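Local structure of Aureochrome1 (Vaucheria frigida, 3UE6) at residues A[97-102]-A[109-114]; A[47-52]-A[144-149]. The protein probably acts as a blue-light photoreceptor, its PAS-type LOV domain holding flavin mononucleotide as the chromophore. All coordinates share one frame; numbering follows the deposited sequence.

Both contacts border the same flavin mononucleotide and the same antiparallel sheet, with centres about 13 Å apart. Contact 1 sets helix 93-105 against the outermost strand 109-116; it is partly buried and made of aliphatic groups, among them the methylenes of Lys98; Arg100 of the same helix, away from the strand, reaches the phosphate. Contact 2 lies deeper, where the strand 48-52 runs beside the end of 139-145, and backbone hydrogen bonds hold it. In sequence, contact 1 is nested inside the loop closed by contact 2. The two meet where Cys112 SG packs on Val149 CG2 at 4.1 Å. Contact 1 meets the ribityl-phosphate and O2 of the cofactor, contact 2 its O4 and dimethylbenzene ring.

Contact 1. Residues A[97-102]-A[109-114]; sequences DKIRNA and TSVCLL. With FMN (flavin mononucleotide), chain G.
Val111 points CG2 at the helix, where it touches two neighbouring side chains: Lys98 CD at 3.4 Å from Val111 CG2, and Ile99 CG1 at 3.5 Å from the same methyl. Both cross the valine obliquely. Lys98 CG is anti to the backbone N (chi1 -177°), and the methylenes beyond it carry CE past Val111 toward the Ser110 carbonyl; the ammonium makes a salt bridge with Glu164. Ile99 meets Leu113 tip to tip, its CD1 4.0 Å from Leu113 CD2. Each of these two also borders the cofactor, Leu113 CD2 lying 3.5 Å from FMN O2 and Ile99 CG2 3.8 Å from FMN C1'. Nearer the turn that joins the elements, Ala102 CB rests against Thr109 OG1 and CG2. The helix and strand run nearly antiparallel (162°), the chain turning back between them to the sheet's edge. On another side of the helix, Arg100 NH1 donates to FMN O3P at 2.6 Å (139° at the hydrogen), while its NH2 pairs with Asp97 OD1 in a salt bridge whose hydrogen bond is weak. The helix thus splits its chemistry: aliphatic groups meet strand and ribityl, and a guanidinium probably offsets the phosphate charge, with Asp97 helping to position it.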
ATOM      1  N   ASP A  97      -2.804 -16.894 -16.938  1.00 64.02           N
ATOM      2  CA  ASP A  97      -1.592 -17.690 -16.776  1.00 69.35           C
ATOM      3  C   ASP A  97      -0.410 -16.796 -16.408  1.00 69.46           C
ATOM      4  O   ASP A  97       0.340 -17.101 -15.480  1.00 69.41           O
ATOM      5  CB  ASP A  97      -1.257 -18.465 -18.058  1.00 74.38           C
ATOM      6  CG  ASP A  97      -2.293 -19.519 -18.403  1.00 82.21           C
ATOM      7  OD1 ASP A  97      -2.939 -20.055 -17.484  1.00 84.28           O
ATOM      8  OD2 ASP A  97      -2.458 -19.814 -19.605  1.00 85.11           O
ATOM      9  N   LYS A  98      -0.243 -15.697 -17.138  1.00 65.08           N
ATOM     10  CA  LYS A  98       0.887 -14.806 -16.899  1.00 62.10           C
ATOM     11  C   LYS A  98       0.853 -14.259 -15.475  1.00 68.13           C
ATOM     12  O   LYS A  98       1.883 -14.185 -14.810  1.00 74.34           O
ATOM     13  CB  LYS A  98       0.930 -13.660 -17.916  1.00 58.29           C
ATOM     14  CG  LYS A  98       2.136 -12.734 -17.757  1.00 80.84           C
ATOM     15  CD  LYS A  98       1.922 -11.410 -18.482  1.00 91.23           C
ATOM     16  CE  LYS A  98       3.113 -10.467 -18.325  1.00 87.31           C
ATOM     17  NZ  LYS A  98       4.329 -10.992 -18.998  1.00 90.16           N
ATOM     18  N   ILE A  99      -0.332 -13.886 -15.007  1.00 70.55           N
ATOM     19  CA  ILE A  99      -0.483 -13.372 -13.648  1.00 70.34           C
ATOM     20  C   ILE A  99      -0.210 -14.420 -12.570  1.00 71.82           C
ATOM     21  O   ILE A  99       0.490 -14.147 -11.598  1.00 73.51           O
ATOM     22  CB  ILE A  99      -1.876 -12.761 -13.411  1.00 65.33           C
ATOM     23  CG1 ILE A  99      -2.105 -11.581 -14.362  1.00 77.58           C
ATOM     24  CG2 ILE A  99      -2.008 -12.316 -11.962  1.00 59.91           C
ATOM     25  CD1 ILE A  99      -3.521 -11.030 -14.340  1.00 88.30           C
ATOM     26  N   ARG A 100      -0.774 -15.611 -12.728  1.00 72.52           N
ATOM     27  CA  ARG A 100      -0.508 -16.688 -11.783  1.00 64.51           C
ATOM     28  C   ARG A 100       0.994 -16.934 -11.704  1.00 67.60           C
ATOM     29  O   ARG A 100       1.579 -16.932 -10.626  1.00 66.82           O
ATOM     30  CB  ARG A 100      -1.236 -17.966 -12.207  1.00 52.56           C
ATOM     31  CG  ARG A 100      -1.104 -19.124 -11.238  1.00 56.47           C
ATOM     32  CD  ARG A 100      -2.136 -20.204 -11.527  1.00 66.38           C
ATOM     33  NE  ARG A 100      -2.080 -20.660 -12.916  1.00 80.00           N
ATOM     34  CZ  ARG A 100      -2.976 -20.366 -13.854  1.00 82.24           C
ATOM     35  NH1 ARG A 100      -4.031 -19.616 -13.569  1.00 72.06           N
ATOM     36  NH2 ARG A 100      -2.819 -20.834 -15.083  1.00 89.68           N
ATOM     37  N   ASN A 101       1.612 -17.124 -12.863  1.00 71.49           N
ATOM     38  CA  ASN A 101       3.032 -17.426 -12.942  1.00 76.81           C
ATOM     39  C   ASN A 101       3.917 -16.349 -12.303  1.00 79.36           C
ATOM     40  O   ASN A 101       4.844 -16.658 -11.548  1.00 81.85           O
ATOM     41  CB  ASN A 101       3.431 -17.683 -14.394  1.00 84.72           C
ATOM     42  CG  ASN A 101       4.890 -17.397 -14.652  1.00100.61           C
ATOM     43  OD1 ASN A 101       5.749 -18.251 -14.440  1.00106.70           O
ATOM     44  ND2 ASN A 101       5.180 -16.188 -15.120  1.00102.25           N
ATOM     45  N   ALA A 102       3.624 -15.089 -12.607  1.00 74.50           N
ATOM     46  CA  ALA A 102       4.342 -13.964 -12.022  1.00 70.67           C
ATOM     47  C   ALA A 102       4.267 -14.002 -10.504  1.00 75.73           C
ATOM     48  O   ALA A 102       5.259 -13.761  -9.811  1.00 77.01           O
ATOM     49  CB  ALA A 102       3.761 -12.650 -12.536  1.00 64.64           C
ATOM     50  N   THR A 109       4.593  -7.832 -12.226  1.00 77.50           N
ATOM     51  CA  THR A 109       4.246  -7.598 -13.623  1.00 81.20           C
ATOM     52  C   THR A 109       2.908  -6.894 -13.766  1.00 78.51           C
ATOM     53  O   THR A 109       2.177  -6.703 -12.793  1.00 77.40           O
ATOM     54  CB  THR A 109       4.182  -8.893 -14.444  1.00 85.56           C
ATOM     55  OG1 THR A 109       3.273  -9.811 -13.830  1.00 76.26           O
ATOM     56  CG2 THR A 109       5.563  -9.535 -14.558  1.00 98.83           C
ATOM     57  N   SER A 110       2.601  -6.510 -14.998  1.00 78.19           N
ATOM     58  CA  SER A 110       1.312  -5.933 -15.324  1.00 70.11           C
ATOM     59  C   SER A 110       0.738  -6.634 -16.545  1.00 70.52           C
ATOM     60  O   SER A 110       1.472  -7.017 -17.461  1.00 68.60           O
ATOM     61  CB  SER A 110       1.436  -4.431 -15.566  1.00 67.01           C
ATOM     62  OG  SER A 110       2.439  -4.145 -16.518  1.00 70.88           O
ATOM     63  N   VAL A 111      -0.576  -6.820 -16.539  1.00 71.45           N
ATOM     64  CA  VAL A 111      -1.255  -7.487 -17.638  1.00 70.96           C
ATOM     65  C   VAL A 111      -2.543  -6.758 -17.985  1.00 70.77           C
ATOM     66  O   VAL A 111      -3.185  -6.172 -17.114  1.00 74.46           O
ATOM     67  CB  VAL A 111      -1.593  -8.945 -17.290  1.00 70.27           C
ATOM     68  CG1 VAL A 111      -2.063  -9.679 -18.531  1.00 65.48           C
ATOM     69  CG2 VAL A 111      -0.387  -9.637 -16.696  1.00 75.31           C
ATOM     70  N   CYS A 112      -2.913  -6.797 -19.259  1.00 63.32           N
ATOM     71  CA  CYS A 112      -4.179  -6.241 -19.703  1.00 69.79           C
ATOM     72  C   CYS A 112      -5.143  -7.370 -20.079  1.00 74.40           C
ATOM     73  O   CYS A 112      -4.899  -8.120 -21.028  1.00 73.43           O
ATOM     74  CB  CYS A 112      -3.963  -5.292 -20.884  1.00 70.77           C
ATOM     75  SG  CYS A 112      -5.458  -4.424 -21.416  1.00 77.13           S
ATOM     76  N   LEU A 113      -6.228  -7.491 -19.320  1.00 69.10           N
ATOM     77  CA  LEU A 113      -7.231  -8.527 -19.564  1.00 67.51           C
ATOM     78  C   LEU A 113      -8.660  -8.015 -19.376  1.00 69.29           C
ATOM     79  O   LEU A 113      -8.888  -6.997 -18.715  1.00 61.66           O
ATOM     80  CB  LEU A 113      -6.989  -9.760 -18.681  1.00 61.70           C
ATOM     81  CG  LEU A 113      -6.580  -9.625 -17.209  1.00 63.61           C
ATOM     82  CD1 LEU A 113      -7.217  -8.432 -16.513  1.00 65.89           C
ATOM     83  CD2 LEU A 113      -6.899 -10.912 -16.462  1.00 45.94           C
ATOM     84  N   LEU A 114      -9.617  -8.731 -19.962  1.00 64.61           N
ATOM     85  CA  LEU A 114     -11.029  -8.418 -19.794  1.00 65.40           C
ATOM     86  C   LEU A 114     -11.508  -8.805 -18.398  1.00 65.53           C
ATOM     87  O   LEU A 114     -11.411  -9.967 -17.998  1.00 57.30           O
ATOM     88  CB  LEU A 114     -11.862  -9.168 -20.831  1.00 62.98           C
ATOM     89  CG  LEU A 114     -13.280  -8.639 -21.037  1.00 62.86           C
ATOM     90  CD1 LEU A 114     -13.215  -7.224 -21.575  1.00 53.27           C
ATOM     91  CD2 LEU A 114     -14.062  -9.547 -21.981  1.00 61.45           C
TER
HETATM   92  N1  FMN G 500      -6.904 -10.819 -11.498  1.00 74.23           N
HETATM   93  C2  FMN G 500      -7.781 -10.157 -12.331  1.00 66.25           C
HETATM   94  O2  FMN G 500      -8.293 -10.750 -13.284  1.00 62.07           O
HETATM   95  N3  FMN G 500      -8.082  -8.832 -12.097  1.00 64.57           N
HETATM   96  C4  FMN G 500      -7.515  -8.165 -11.035  1.00 64.68           C
HETATM   97  O4  FMN G 500      -7.785  -6.987 -10.826  1.00 61.75           O
HETATM   98  C4A FMN G 500      -6.634  -8.831 -10.193  1.00 75.93           C
HETATM   99  N5  FMN G 500      -6.053  -8.179  -9.118  1.00 82.66           N
HETATM  100  C5A FMN G 500      -5.176  -8.849  -8.290  1.00 82.23           C
HETATM  101  C6  FMN G 500      -4.599  -8.186  -7.217  1.00 86.00           C
HETATM  102  C7  FMN G 500      -3.713  -8.847  -6.375  1.00 81.26           C
HETATM  103  C7M FMN G 500      -3.092  -8.120  -5.213  1.00 75.05           C
HETATM  104  C8  FMN G 500      -3.406 -10.181  -6.612  1.00 80.38           C
HETATM  105  C8M FMN G 500      -2.450 -10.891  -5.701  1.00 82.15           C
HETATM  106  C9  FMN G 500      -3.984 -10.846  -7.688  1.00 82.27           C
HETATM  107  C9A FMN G 500      -4.872 -10.182  -8.533  1.00 79.75           C
HETATM  108  N10 FMN G 500      -5.467 -10.834  -9.602  1.00 66.57           N
HETATM  109  C10 FMN G 500      -6.331 -10.162 -10.433  1.00 69.83           C
HETATM  110  C1' FMN G 500      -5.156 -12.265  -9.921  1.00 67.72           C
HETATM  111  C2' FMN G 500      -6.020 -13.281  -9.194  1.00 69.10           C
HETATM  112  O2' FMN G 500      -6.183 -12.906  -7.849  1.00 73.45           O
HETATM  113  C3' FMN G 500      -5.342 -14.644  -9.288  1.00 74.42           C
HETATM  114  O3' FMN G 500      -4.066 -14.606  -8.687  1.00 71.98           O
HETATM  115  C4' FMN G 500      -5.214 -15.055 -10.751  1.00 78.42           C
HETATM  116  O4' FMN G 500      -6.505 -15.188 -11.300  1.00 80.41           O
HETATM  117  C5' FMN G 500      -4.463 -16.369 -10.943  1.00 76.59           C
HETATM  118  O5' FMN G 500      -4.812 -17.283  -9.924  1.00 79.39           O
HETATM  119  P   FMN G 500      -5.823 -18.509 -10.191  1.00 73.98           P
HETATM  120  O1P FMN G 500      -7.174 -17.926 -10.533  1.00 84.42           O
HETATM  121  O2P FMN G 500      -5.948 -19.353  -8.949  1.00 76.11           O
HETATM  122  O3P FMN G 500      -5.341 -19.373 -11.330  1.00 66.85           O

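Contact 2. Residues A[47-52]-A[144-149]; sequences NFVITD and GVQSKV. With FMN (flavin mononucleotide), chain G.
Gln146 turns its flat carboxamide nearly coplanar with the flavin, edge facing edge: NE2 gives a weak hydrogen bond to FMN O4 at 3.3 Å and lies 3.5 Å from FMN N5, while OE1 at the other end faces the strand 48-52, 3.6 Å from Phe48 CA. This is the LOV variant of the PAS fold, with the flavin against the antiparallel sheet. Val49 and Gly144 border the C6 side of the flavin from opposite sides of its ring plane: Val49 CG2 is 4.0 Å from FMN C6, and Gly144, lacking a side chain, brings its backbone up to the ring. Thr51 CG2 touches the methyl FMN C7M at 3.5 Å. Val49 also packs on Cys83, probably the cysteine that bonds to the flavin in light, as in other LOV domains; there, this glutamine is thought to rearrange with N5 chemistry.

The other face of the sheet carries Phe48 and Val145. Phe48 CG sits between the backbone N and the carbonyl carbon (chi1 65°), and its ring leads away from 144-149 to Tyr62 and to Leu132 of the second subunit; Ile50 packs on Ile50 of that subunit.

Val49 and Gly144 form a hydrogen-bonded antiparallel pair, with Val49 N to Gly144 O 2.9 Å and Gly144 N to Val49 O 3.0 Å. Past the strand end, Asn47 O accepts Gln146 N at 3.2 Å, the donor standing 41° out of the carbonyl plane, and the same oxygen also receives a CA-H contact from Val145 CA.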
ATOM      1  N   ASN A  47      -7.555   3.321  -7.322  1.00 67.97           N
ATOM      2  CA  ASN A  47      -8.011   1.970  -7.647  1.00 67.56           C
ATOM      3  C   ASN A  47      -6.972   0.927  -7.258  1.00 66.15           C
ATOM      4  O   ASN A  47      -6.088   0.594  -8.049  1.00 66.99           O
ATOM      5  CB  ASN A  47      -8.345   1.822  -9.132  1.00 71.41           C
ATOM      6  CG  ASN A  47      -9.407   2.794  -9.593  1.00 80.87           C
ATOM      7  OD1 ASN A  47     -10.281   3.193  -8.822  1.00 82.54           O
ATOM      8  ND2 ASN A  47      -9.334   3.185 -10.858  1.00 86.55           N
ATOM      9  N   PHE A  48      -7.072   0.408  -6.041  1.00 63.63           N
ATOM     10  CA  PHE A  48      -6.132  -0.612  -5.606  1.00 62.23           C
ATOM     11  C   PHE A  48      -6.716  -1.542  -4.556  1.00 63.47           C
ATOM     12  O   PHE A  48      -7.765  -1.268  -3.971  1.00 63.47           O
ATOM     13  CB  PHE A  48      -4.844   0.031  -5.083  1.00 64.28           C
ATOM     14  CG  PHE A  48      -5.036   0.860  -3.843  1.00 64.49           C
ATOM     15  CD1 PHE A  48      -4.942   0.281  -2.585  1.00 62.87           C
ATOM     16  CD2 PHE A  48      -5.304   2.218  -3.932  1.00 64.72           C
ATOM     17  CE1 PHE A  48      -5.116   1.043  -1.436  1.00 65.70           C
ATOM     18  CE2 PHE A  48      -5.477   2.985  -2.789  1.00 69.58           C
ATOM     19  CZ  PHE A  48      -5.383   2.396  -1.539  1.00 72.15           C
ATOM     20  N   VAL A  49      -6.020  -2.650  -4.333  1.00 60.63           N
ATOM     21  CA  VAL A  49      -6.354  -3.564  -3.251  1.00 67.08           C
ATOM     22  C   VAL A  49      -5.088  -4.018  -2.523  1.00 76.81           C
ATOM     23  O   VAL A  49      -3.976  -3.869  -3.035  1.00 71.66           O
ATOM     24  CB  VAL A  49      -7.127  -4.801  -3.760  1.00 64.17           C
ATOM     25  CG1 VAL A  49      -8.428  -4.381  -4.440  1.00 64.25           C
ATOM     26  CG2 VAL A  49      -6.264  -5.600  -4.717  1.00 56.40           C
ATOM     27  N   ILE A  50      -5.269  -4.554  -1.322  1.00 78.03           N
ATOM     28  CA  ILE A  50      -4.182  -5.187  -0.587  1.00 65.74           C
ATOM     29  C   ILE A  50      -4.608  -6.603  -0.229  1.00 70.56           C
ATOM     30  O   ILE A  50      -5.687  -6.810   0.324  1.00 70.88           O
ATOM     31  CB  ILE A  50      -3.870  -4.458   0.729  1.00 65.82           C
ATOM     32  CG1 ILE A  50      -3.701  -2.954   0.505  1.00 62.66           C
ATOM     33  CG2 ILE A  50      -2.617  -5.045   1.366  1.00 71.18           C
ATOM     34  CD1 ILE A  50      -2.352  -2.564  -0.053  1.00 60.61           C
ATOM     35  N   THR A  51      -3.766  -7.579  -0.547  1.00 74.76           N
ATOM     36  CA  THR A  51      -4.037  -8.961  -0.172  1.00 70.38           C
ATOM     37  C   THR A  51      -3.074  -9.424   0.910  1.00 70.56           C
ATOM     38  O   THR A  51      -1.985  -8.872   1.058  1.00 71.17           O
ATOM     39  CB  THR A  51      -3.935  -9.902  -1.379  1.00 67.55           C
ATOM     40  OG1 THR A  51      -2.573  -9.969  -1.815  1.00 64.20           O
ATOM     41  CG2 THR A  51      -4.814  -9.404  -2.512  1.00 62.50           C
ATOM     42  N   ASP A  52      -3.487 -10.437   1.663  1.00 72.56           N
ATOM     43  CA  ASP A  52      -2.635 -11.039   2.676  1.00 74.63           C
ATOM     44  C   ASP A  52      -2.144 -12.394   2.186  1.00 74.62           C
ATOM     45  O   ASP A  52      -2.918 -13.348   2.100  1.00 72.88           O
ATOM     46  CB  ASP A  52      -3.404 -11.203   3.987  1.00 81.41           C
ATOM     47  CG  ASP A  52      -2.497 -11.497   5.163  1.00 89.86           C
ATOM     48  OD1 ASP A  52      -1.432 -12.119   4.959  1.00 88.33           O
ATOM     49  OD2 ASP A  52      -2.851 -11.099   6.293  1.00 93.65           O
ATOM     50  N   GLY A 144      -2.441  -4.683  -5.498  1.00 72.41           N
ATOM     51  CA  GLY A 144      -2.938  -4.747  -6.861  1.00 69.14           C
ATOM     52  C   GLY A 144      -3.452  -3.392  -7.306  1.00 68.80           C
ATOM     53  O   GLY A 144      -4.127  -2.699  -6.547  1.00 73.25           O
ATOM     54  N   VAL A 145      -3.131  -3.007  -8.536  1.00 66.34           N
ATOM     55  CA  VAL A 145      -3.593  -1.734  -9.077  1.00 71.54           C
ATOM     56  C   VAL A 145      -4.364  -1.944 -10.376  1.00 69.70           C
ATOM     57  O   VAL A 145      -3.828  -2.474 -11.350  1.00 72.42           O
ATOM     58  CB  VAL A 145      -2.425  -0.765  -9.334  1.00 71.24           C
ATOM     59  CG1 VAL A 145      -2.940   0.523  -9.955  1.00 68.98           C
ATOM     60  CG2 VAL A 145      -1.681  -0.481  -8.041  1.00 56.23           C
ATOM     61  N   GLN A 146      -5.624  -1.525 -10.385  1.00 70.47           N
ATOM     62  CA  GLN A 146      -6.476  -1.686 -11.558  1.00 69.58           C
ATOM     63  C   GLN A 146      -6.676  -0.356 -12.277  1.00 65.80           C
ATOM     64  O   GLN A 146      -6.606   0.708 -11.666  1.00 66.97           O
ATOM     65  CB  GLN A 146      -7.832  -2.275 -11.161  1.00 67.80           C
ATOM     66  CG  GLN A 146      -7.756  -3.646 -10.515  1.00 69.51           C
ATOM     67  CD  GLN A 146      -7.227  -3.598  -9.096  1.00 65.52           C
ATOM     68  OE1 GLN A 146      -7.272  -2.557  -8.435  1.00 71.84           O
ATOM     69  NE2 GLN A 146      -6.721  -4.729  -8.616  1.00 56.90           N
ATOM     70  N   SER A 147      -6.923  -0.427 -13.580  1.00 68.34           N
ATOM     71  CA  SER A 147      -7.170   0.766 -14.376  1.00 79.36           C
ATOM     72  C   SER A 147      -7.855   0.417 -15.689  1.00 79.77           C
ATOM     73  O   SER A 147      -7.330  -0.361 -16.485  1.00 75.94           O
ATOM     74  CB  SER A 147      -5.865   1.526 -14.638  1.00 83.27           C
ATOM     75  OG  SER A 147      -4.969   0.755 -15.421  1.00 87.53           O
ATOM     76  N   LYS A 148      -9.038   0.987 -15.895  1.00 82.04           N
ATOM     77  CA  LYS A 148      -9.783   0.824 -17.136  1.00 75.18           C
ATOM     78  C   LYS A 148      -9.016   1.501 -18.270  1.00 67.18           C
ATOM     79  O   LYS A 148      -8.431   2.573 -18.081  1.00 63.13           O
ATOM     80  CB  LYS A 148     -11.171   1.453 -16.987  1.00 78.62           C
ATOM     81  CG  LYS A 148     -12.091   1.318 -18.193  1.00 82.70           C
ATOM     82  CD  LYS A 148     -13.077   2.477 -18.236  1.00 86.55           C
ATOM     83  CE  LYS A 148     -13.653   2.768 -16.855  1.00 85.93           C
ATOM     84  NZ  LYS A 148     -14.428   4.040 -16.814  1.00 88.54           N
ATOM     85  N   VAL A 149      -8.996   0.867 -19.438  1.00 64.05           N
ATOM     86  CA  VAL A 149      -8.318   1.436 -20.599  1.00 69.53           C
ATOM     87  C   VAL A 149      -9.217   1.402 -21.831  1.00 77.14           C
ATOM     88  O   VAL A 149     -10.167   0.621 -21.903  1.00 77.17           O
ATOM     89  CB  VAL A 149      -6.987   0.706 -20.915  1.00 68.81           C
ATOM     90  CG1 VAL A 149      -5.975   0.920 -19.795  1.00 66.75           C
ATOM     91  CG2 VAL A 149      -7.229  -0.773 -21.150  1.00 66.70           C
TER
HETATM   92  N1  FMN G 500      -6.904 -10.819 -11.498  1.00 74.23           N
HETATM   93  C2  FMN G 500      -7.781 -10.157 -12.331  1.00 66.25           C
HETATM   94  O2  FMN G 500      -8.293 -10.750 -13.284  1.00 62.07           O
HETATM   95  N3  FMN G 500      -8.082  -8.832 -12.097  1.00 64.57           N
HETATM   96  C4  FMN G 500      -7.515  -8.165 -11.035  1.00 64.68           C
HETATM   97  O4  FMN G 500      -7.785  -6.987 -10.826  1.00 61.75           O
HETATM   98  C4A FMN G 500      -6.634  -8.831 -10.193  1.00 75.93           C
HETATM   99  N5  FMN G 500      -6.053  -8.179  -9.118  1.00 82.66           N
HETATM  100  C5A FMN G 500      -5.176  -8.849  -8.290  1.00 82.23           C
HETATM  101  C6  FMN G 500      -4.599  -8.186  -7.217  1.00 86.00           C
HETATM  102  C7  FMN G 500      -3.713  -8.847  -6.375  1.00 81.26           C
HETATM  103  C7M FMN G 500      -3.092  -8.120  -5.213  1.00 75.05           C
HETATM  104  C8  FMN G 500      -3.406 -10.181  -6.612  1.00 80.38           C
HETATM  105  C8M FMN G 500      -2.450 -10.891  -5.701  1.00 82.15           C
HETATM  106  C9  FMN G 500      -3.984 -10.846  -7.688  1.00 82.27           C
HETATM  107  C9A FMN G 500      -4.872 -10.182  -8.533  1.00 79.75           C
HETATM  108  N10 FMN G 500      -5.467 -10.834  -9.602  1.00 66.57           N
HETATM  109  C10 FMN G 500      -6.331 -10.162 -10.433  1.00 69.83           C
HETATM  110  C1' FMN G 500      -5.156 -12.265  -9.921  1.00 67.72           C
HETATM  111  C2' FMN G 500      -6.020 -13.281  -9.194  1.00 69.10           C
HETATM  112  O2' FMN G 500      -6.183 -12.906  -7.849  1.00 73.45           O
HETATM  113  C3' FMN G 500      -5.342 -14.644  -9.288  1.00 74.42           C
HETATM  114  O3' FMN G 500      -4.066 -14.606  -8.687  1.00 71.98           O
HETATM  115  C4' FMN G 500      -5.214 -15.055 -10.751  1.00 78.42           C
HETATM  116  O4' FMN G 500      -6.505 -15.188 -11.300  1.00 80.41           O
HETATM  117  C5' FMN G 500      -4.463 -16.369 -10.943  1.00 76.59           C
HETATM  118  O5' FMN G 500      -4.812 -17.283  -9.924  1.00 79.39           O
HETATM  119  P   FMN G 500      -5.823 -18.509 -10.191  1.00 73.98           P
HETATM  120  O1P FMN G 500      -7.174 -17.926 -10.533  1.00 84.42           O
HETATM  121  O2P FMN G 500      -5.948 -19.353  -8.949  1.00 76.11           O
HETATM  122  O3P FMN G 500      -5.341 -19.373 -11.330  1.00 66.85           O